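PDB 4BFC: 3-deoxy-d-manno-octulosonic-acid transferase from Acinetobacter baumannii, which probably transfers Kdo from CMP-Kdo to lipid A precursors in lipopolysaccharide assembly, the crystallised fragment being the C-terminal domain that binds CMP-Kdo. Local coordinates for residues Ala31-His34 / Gln35-Leu39; Trp123-Tyr126 / Ala127-Gln130. One frame throughout, in Å; residues are numbered along the deposited sequence.

Interaction 1. Residues Ala31-His34 / Gln35-Leu39; sequences AQLH and QQWYL
Leu33 O takes the N-H of Trp37 at 2.9 Å, the N approaching 27° out of the carbonyl plane, in the last i to i+4 bond of the helix that runs from residue 24. One residue earlier, Gln36 N bonds Gln32 O more straightly (N-H...O 167°). The carbonyl after Leu33 is bonded differently: His34 O accepts from Leu39 N at 3.0 Å, in the carbonyl plane, while Tyr38 N turns back to Gln35 O. Tyr38, with positive phi, is the C-prime residue that lets the chain fold back in this way.

Side chains follow the same pairing. Leu33 and Trp37 lie side by side and point the same way, both with CG anti to the carbonyl carbon, and both leucine methyls meet one face of the indole. CD2 sits 3.6 Å from Trp37 CE2, towards the rim, and CD1 makes a CH-pi contact over the six-membered ring, 4.2 Å from its centroid. His34 swings its ring out anti to the backbone N (chi1 -176°), where Leu39 CB comes over one imidazole face, 3.8 Å from His34 CD2. Tyr114 meets the indole of Trp37 edge-to-face. Paired 6→1 and 5→2 backbone bonds around a left-handed residue are the signature of a Schellman motif, which here ends helix 24-36.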
ATOM      1  N   ALA A  31     -25.254  -0.539  17.454  1.00 37.83           N
ATOM      2  CA  ALA A  31     -26.300  -0.647  18.466  1.00 38.59           C
ATOM      3  C   ALA A  31     -27.007  -2.020  18.450  1.00 40.21           C
ATOM      4  O   ALA A  31     -27.247  -2.594  19.517  1.00 40.69           O
ATOM      5  CB  ALA A  31     -27.280   0.521  18.349  1.00 40.05           C
ATOM      6  N   GLN A  32     -27.268  -2.583  17.271  1.00 41.49           N
ATOM      7  CA  GLN A  32     -27.872  -3.920  17.157  1.00 39.61           C
ATOM      8  C   GLN A  32     -26.948  -4.997  17.716  1.00 41.35           C
ATOM      9  O   GLN A  32     -27.390  -5.916  18.433  1.00 39.56           O
ATOM     10  CB  GLN A  32     -28.238  -4.251  15.709  1.00 47.85           C
ATOM     11  CG  GLN A  32     -29.441  -3.490  15.179  1.00 52.56           C
ATOM     12  CD  GLN A  32     -29.636  -3.683  13.687  1.00 60.90           C
ATOM     13  OE1 GLN A  32     -28.801  -3.258  12.881  1.00 65.07           O
ATOM     14  NE2 GLN A  32     -30.751  -4.315  13.305  1.00 63.37           N
ATOM     15  N   LEU A  33     -25.659  -4.884  17.405  1.00 32.05           N
ATOM     16  CA  LEU A  33     -24.708  -5.896  17.809  1.00 28.35           C
ATOM     17  C   LEU A  33     -24.356  -5.775  19.300  1.00 26.06           C
ATOM     18  O   LEU A  33     -24.093  -6.785  19.940  1.00 28.41           O
ATOM     19  CB  LEU A  33     -23.442  -5.813  16.958  1.00 25.82           C
ATOM     20  CG  LEU A  33     -23.495  -6.176  15.477  1.00 26.70           C
ATOM     21  CD1 LEU A  33     -22.080  -6.038  14.942  1.00 24.57           C
ATOM     22  CD2 LEU A  33     -23.898  -7.639  15.222  1.00 24.90           C
ATOM     23  N   HIS A  34     -24.298  -4.559  19.809  1.00 26.68           N
ATOM     24  CA  HIS A  34     -24.078  -4.320  21.239  1.00 28.73           C
ATOM     25  C   HIS A  34     -25.113  -5.068  22.045  1.00 32.34           C
ATOM     26  O   HIS A  34     -24.808  -5.642  23.111  1.00 31.36           O
ATOM     27  CB  HIS A  34     -24.228  -2.840  21.549  1.00 29.89           C
ATOM     28  CG  HIS A  34     -23.918  -2.495  22.990  1.00 29.13           C
ATOM     29  ND1 HIS A  34     -24.848  -2.575  23.981  1.00 33.39           N
ATOM     30  CD2 HIS A  34     -22.740  -2.072  23.586  1.00 32.94           C
ATOM     31  CE1 HIS A  34     -24.270  -2.230  25.148  1.00 36.52           C
ATOM     32  NE2 HIS A  34     -22.986  -1.917  24.901  1.00 35.31           N
ATOM     33  N   GLN A  35     -26.344  -5.041  21.549  1.00 35.46           N
ATOM     34  CA  GLN A  35     -27.446  -5.784  22.183  1.00 41.14           C
ATOM     35  C   GLN A  35     -27.364  -7.317  21.993  1.00 40.56           C
ATOM     36  O   GLN A  35     -27.447  -8.070  22.966  1.00 34.31           O
ATOM     37  CB  GLN A  35     -28.771  -5.267  21.638  1.00 43.98           C
ATOM     38  CG  GLN A  35     -29.988  -5.530  22.506  1.00 51.95           C
ATOM     39  CD  GLN A  35     -31.197  -4.739  22.019  1.00 58.33           C
ATOM     40  OE1 GLN A  35     -31.814  -3.979  22.778  1.00 66.28           O
ATOM     41  NE2 GLN A  35     -31.529  -4.897  20.738  1.00 65.60           N
ATOM     42  N   GLN A  36     -27.220  -7.789  20.749  1.00 36.73           N
ATOM     43  CA  GLN A  36     -27.192  -9.233  20.473  1.00 39.65           C
ATOM     44  C   GLN A  36     -25.997  -9.983  21.011  1.00 36.93           C
ATOM     45  O   GLN A  36     -26.037 -11.209  21.158  1.00 40.36           O
ATOM     46  CB  GLN A  36     -27.201  -9.477  18.989  1.00 45.12           C
ATOM     47  CG  GLN A  36     -28.559  -9.445  18.352  1.00 49.73           C
ATOM     48  CD  GLN A  36     -28.449  -9.798  16.899  1.00 56.45           C
ATOM     49  OE1 GLN A  36     -28.647  -8.946  16.030  1.00 55.98           O
ATOM     50  NE2 GLN A  36     -28.095 -11.056  16.618  1.00 52.87           N
ATOM     51  N   TRP A  37     -24.891  -9.259  21.217  1.00 31.05           N
ATOM     52  CA  TRP A  37     -23.693  -9.877  21.692  1.00 26.11           C
ATOM     53  C   TRP A  37     -23.509  -9.605  23.170  1.00 24.18           C
ATOM     54  O   TRP A  37     -22.493 -10.022  23.733  1.00 25.68           O
ATOM     55  CB  TRP A  37     -22.474  -9.416  20.837  1.00 24.81           C
ATOM     56  CG  TRP A  37     -22.491  -9.751  19.354  1.00 27.68           C
ATOM     57  CD1 TRP A  37     -23.454 -10.468  18.578  1.00 25.14           C
ATOM     58  CD2 TRP A  37     -21.416  -9.433  18.416  1.00 24.17           C
ATOM     59  NE1 TRP A  37     -23.064 -10.538  17.247  1.00 26.51           N
ATOM     60  CE2 TRP A  37     -21.823  -9.948  17.100  1.00 25.67           C
ATOM     61  CE3 TRP A  37     -20.174  -8.742  18.540  1.00 25.82           C
ATOM     62  CZ2 TRP A  37     -21.024  -9.768  15.969  1.00 26.03           C
ATOM     63  CZ3 TRP A  37     -19.388  -8.593  17.404  1.00 24.87           C
ATOM     64  CH2 TRP A  37     -19.795  -9.102  16.161  1.00 25.35           C
ATOM     65  N   TYR A  38     -24.517  -8.974  23.807  1.00 24.58           N
ATOM     66  CA  TYR A  38     -24.510  -8.692  25.249  1.00 25.46           C
ATOM     67  C   TYR A  38     -23.193  -7.980  25.679  1.00 26.23           C
ATOM     68  O   TYR A  38     -22.532  -8.359  26.643  1.00 29.38           O
ATOM     69  CB  TYR A  38     -24.811 -10.020  26.026  1.00 28.69           C
ATOM     70  CG  TYR A  38     -26.141 -10.656  25.597  1.00 30.01           C
ATOM     71  CD1 TYR A  38     -27.342 -10.248  26.179  1.00 34.38           C
ATOM     72  CD2 TYR A  38     -26.195 -11.673  24.647  1.00 31.22           C
ATOM     73  CE1 TYR A  38     -28.551 -10.795  25.810  1.00 32.79           C
ATOM     74  CE2 TYR A  38     -27.430 -12.250  24.249  1.00 30.37           C
ATOM     75  CZ  TYR A  38     -28.608 -11.791  24.842  1.00 31.62           C
ATOM     76  OH  TYR A  38     -29.851 -12.304  24.508  1.00 35.20           O
ATOM     77  N   LEU A  39     -22.803  -6.940  24.938  1.00 24.01           N
ATOM     78  CA  LEU A  39     -21.543  -6.247  25.230  1.00 25.82           C
ATOM     79  C   LEU A  39     -21.626  -5.280  26.411  1.00 28.70           C
ATOM     80  O   LEU A  39     -20.595  -4.719  26.793  1.00 29.06           O
ATOM     81  CB  LEU A  39     -21.005  -5.482  24.008  1.00 23.91           C
ATOM     82  CG  LEU A  39     -20.783  -6.419  22.827  1.00 24.24           C
ATOM     83  CD1 LEU A  39     -20.144  -5.511  21.751  1.00 23.60           C
ATOM     84  CD2 LEU A  39     -19.841  -7.579  23.146  1.00 26.22           C
TER

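Interaction 2. Residues Trp123-Tyr126 / Ala127-Gln130; sequences WLWY and ALSQ
Trp125 and Leu128 project side by side in the same direction from helix 122-128, the CG of each anti to its carbonyl carbon. The leucine reaches the benzo part of the indole through CD1, 4.0 Å from Trp125 CE3, in an oblique approach. From the preceding turn Leu124 CD1 comes to 4.3 Å from Leu128 CD1, while Leu124 CG lies over one indole face, towards the rim.

Ser129 is turned back at the helix, chi1 of -57° bringing its OG to 2.7 Å from Trp125 O. That carbonyl oxygen is gripped twice: the hydroxyl donates a hydrogen bond to it from one face of the carbonyl plane and Leu128 N, at 3.0 Å, comes from the opposite face. Thr46 of the neighbouring strand 43-50 also hydrogen-bonds the hydroxyl, tying this part of the helix to the central parallel sheet of the Rossmann-like domain. The pairing shifts here from i+4 to i+3: Leu128 N keeps only a weak bond to Leu124 O, and Ser129 N hydrogen-bonds Tyr126 O at 3.0 Å, from well above the carbonyl plane. A water lies between two carbonyls, 2.9 Å from Tyr126 O and 2.7 Å from Ser129 O. The Tyr126 side chain also touches Cys132 and Val134 of strand 131-134.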
ATOM      1  N   TRP A 123     -15.417   1.399  11.042  1.00 24.85           N
ATOM      2  CA  TRP A 123     -16.333   2.249  11.792  1.00 28.49           C
ATOM      3  C   TRP A 123     -17.205   1.459  12.747  1.00 24.39           C
ATOM      4  O   TRP A 123     -17.442   1.887  13.844  1.00 22.84           O
ATOM      5  CB  TRP A 123     -17.212   3.101  10.873  1.00 32.03           C
ATOM      6  CG  TRP A 123     -16.474   4.342  10.455  1.00 36.34           C
ATOM      7  CD1 TRP A 123     -15.281   4.405   9.740  1.00 41.98           C
ATOM      8  CD2 TRP A 123     -16.800   5.750  10.789  1.00 41.49           C
ATOM      9  NE1 TRP A 123     -14.881   5.711   9.571  1.00 42.15           N
ATOM     10  CE2 TRP A 123     -15.743   6.568  10.174  1.00 43.76           C
ATOM     11  CE3 TRP A 123     -17.827   6.389  11.488  1.00 45.58           C
ATOM     12  CZ2 TRP A 123     -15.733   7.964  10.273  1.00 45.95           C
ATOM     13  CZ3 TRP A 123     -17.800   7.798  11.584  1.00 48.58           C
ATOM     14  CH2 TRP A 123     -16.776   8.559  10.987  1.00 46.67           C
ATOM     15  N   LEU A 124     -17.675   0.291  12.310  1.00 24.90           N
ATOM     16  CA  LEU A 124     -18.479  -0.527  13.204  1.00 22.68           C
ATOM     17  C   LEU A 124     -17.685  -0.869  14.493  1.00 23.26           C
ATOM     18  O   LEU A 124     -18.250  -0.751  15.587  1.00 22.75           O
ATOM     19  CB  LEU A 124     -18.922  -1.827  12.493  1.00 25.00           C
ATOM     20  CG  LEU A 124     -19.655  -2.990  13.182  1.00 25.03           C
ATOM     21  CD1 LEU A 124     -20.875  -2.402  13.839  1.00 26.59           C
ATOM     22  CD2 LEU A 124     -20.008  -4.111  12.162  1.00 23.44           C
ATOM     23  N   TRP A 125     -16.442  -1.340  14.318  1.00 21.35           N
ATOM     24  CA  TRP A 125     -15.603  -1.779  15.468  1.00 21.56           C
ATOM     25  C   TRP A 125     -15.297  -0.604  16.358  1.00 20.87           C
ATOM     26  O   TRP A 125     -15.452  -0.703  17.556  1.00 21.70           O
ATOM     27  CB  TRP A 125     -14.353  -2.496  15.024  1.00 23.45           C
ATOM     28  CG  TRP A 125     -14.708  -3.554  13.986  1.00 22.17           C
ATOM     29  CD1 TRP A 125     -14.225  -3.645  12.706  1.00 24.64           C
ATOM     30  CD2 TRP A 125     -15.765  -4.563  14.084  1.00 24.87           C
ATOM     31  NE1 TRP A 125     -14.856  -4.650  12.007  1.00 24.16           N
ATOM     32  CE2 TRP A 125     -15.795  -5.243  12.782  1.00 24.13           C
ATOM     33  CE3 TRP A 125     -16.664  -4.944  15.070  1.00 23.40           C
ATOM     34  CZ2 TRP A 125     -16.673  -6.257  12.518  1.00 24.20           C
ATOM     35  CZ3 TRP A 125     -17.598  -5.955  14.770  1.00 22.15           C
ATOM     36  CH2 TRP A 125     -17.552  -6.628  13.542  1.00 22.90           C
ATOM     37  N   TYR A 126     -14.836   0.515  15.790  1.00 21.02           N
ATOM     38  CA  TYR A 126     -14.670   1.719  16.684  1.00 22.27           C
ATOM     39  C   TYR A 126     -15.969   2.077  17.453  1.00 23.95           C
ATOM     40  O   TYR A 126     -15.940   2.407  18.618  1.00 22.91           O
ATOM     41  CB  TYR A 126     -14.326   2.961  15.840  1.00 22.62           C
ATOM     42  CG  TYR A 126     -12.945   3.013  15.275  1.00 21.54           C
ATOM     43  CD1 TYR A 126     -11.855   2.671  16.086  1.00 20.28           C
ATOM     44  CD2 TYR A 126     -12.700   3.436  13.947  1.00 20.79           C
ATOM     45  CE1 TYR A 126     -10.564   2.735  15.619  1.00 22.41           C
ATOM     46  CE2 TYR A 126     -11.387   3.508  13.474  1.00 19.30           C
ATOM     47  CZ  TYR A 126     -10.341   3.166  14.307  1.00 22.55           C
ATOM     48  OH  TYR A 126      -9.067   3.250  13.872  1.00 22.47           O
ATOM     49  N   ALA A 127     -17.128   1.966  16.801  1.00 22.48           N
ATOM     50  CA  ALA A 127     -18.390   2.314  17.469  1.00 23.77           C
ATOM     51  C   ALA A 127     -18.723   1.328  18.629  1.00 24.84           C
ATOM     52  O   ALA A 127     -19.542   1.627  19.503  1.00 29.04           O
ATOM     53  CB  ALA A 127     -19.537   2.351  16.467  1.00 22.69           C
ATOM     54  N   LEU A 128     -18.081   0.177  18.627  1.00 21.23           N
ATOM     55  CA  LEU A 128     -18.260  -0.826  19.695  1.00 21.59           C
ATOM     56  C   LEU A 128     -17.191  -0.738  20.798  1.00 24.60           C
ATOM     57  O   LEU A 128     -17.247  -1.481  21.814  1.00 23.05           O
ATOM     58  CB  LEU A 128     -18.360  -2.250  19.113  1.00 25.23           C
ATOM     59  CG  LEU A 128     -19.626  -2.526  18.267  1.00 26.31           C
ATOM     60  CD1 LEU A 128     -19.533  -3.916  17.675  1.00 27.17           C
ATOM     61  CD2 LEU A 128     -20.873  -2.420  19.146  1.00 31.12           C
ATOM     62  N   SER A 129     -16.193   0.139  20.618  1.00 21.40           N
ATOM     63  CA  SER A 129     -15.010   0.075  21.464  1.00 21.01           C
ATOM     64  C   SER A 129     -15.140   1.027  22.693  1.00 18.93           C
ATOM     65  O   SER A 129     -15.702   2.164  22.584  1.00 21.05           O
ATOM     66  CB  SER A 129     -13.798   0.560  20.642  1.00 20.02           C
ATOM     67  OG  SER A 129     -13.619  -0.216  19.435  1.00 21.49           O
ATOM     68  N   GLN A 130     -14.549   0.589  23.808  1.00 21.75           N
ATOM     69  CA  GLN A 130     -14.341   1.439  24.994  0.70 19.53           C
ATOM     70  C   GLN A 130     -13.058   2.255  24.874  1.00 20.10           C
ATOM     71  O   GLN A 130     -13.017   3.423  25.300  1.00 21.48           O
ATOM     72  CB  GLN A 130     -14.357   0.660  26.315  0.70 20.33           C
ATOM     73  CG  GLN A 130     -15.734   0.477  26.902  0.70 21.35           C
ATOM     74  CD  GLN A 130     -16.616  -0.332  26.014  0.70 18.54           C
ATOM     75  OE1 GLN A 130     -16.547  -1.588  26.018  0.70 21.11           O
ATOM     76  NE2 GLN A 130     -17.450   0.338  25.244  0.70 22.52           N
TER
HETATM   77  O   HOH W   1     -17.375   3.383  20.906  1.00 49.49           O

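How the interactions relate
Both interactions lie towards the C-terminal part of a helix, and these parts pack on each other: Leu33 CD1 lies 4.0 Å from Leu124 CD2, and Trp37 CH2 is 4.1 Å from Trp125 CZ3. The same apolar seam brings Leu39 CD1 to 4.1 Å from Leu128 CD2. Interaction 1 is a surface contact, its centre about 18 Å from the centre of the chain, with glutamines among its exposed residues; interaction 2 is partly buried, about 8 Å from that centre. Their hydrogen bonding differs too. Residues 31-39 turn through backbone hydrogen bonds round a positive-phi residue, whereas residues 123-130 recruit a serine hydroxyl and a water before the chain enters strand 131-134.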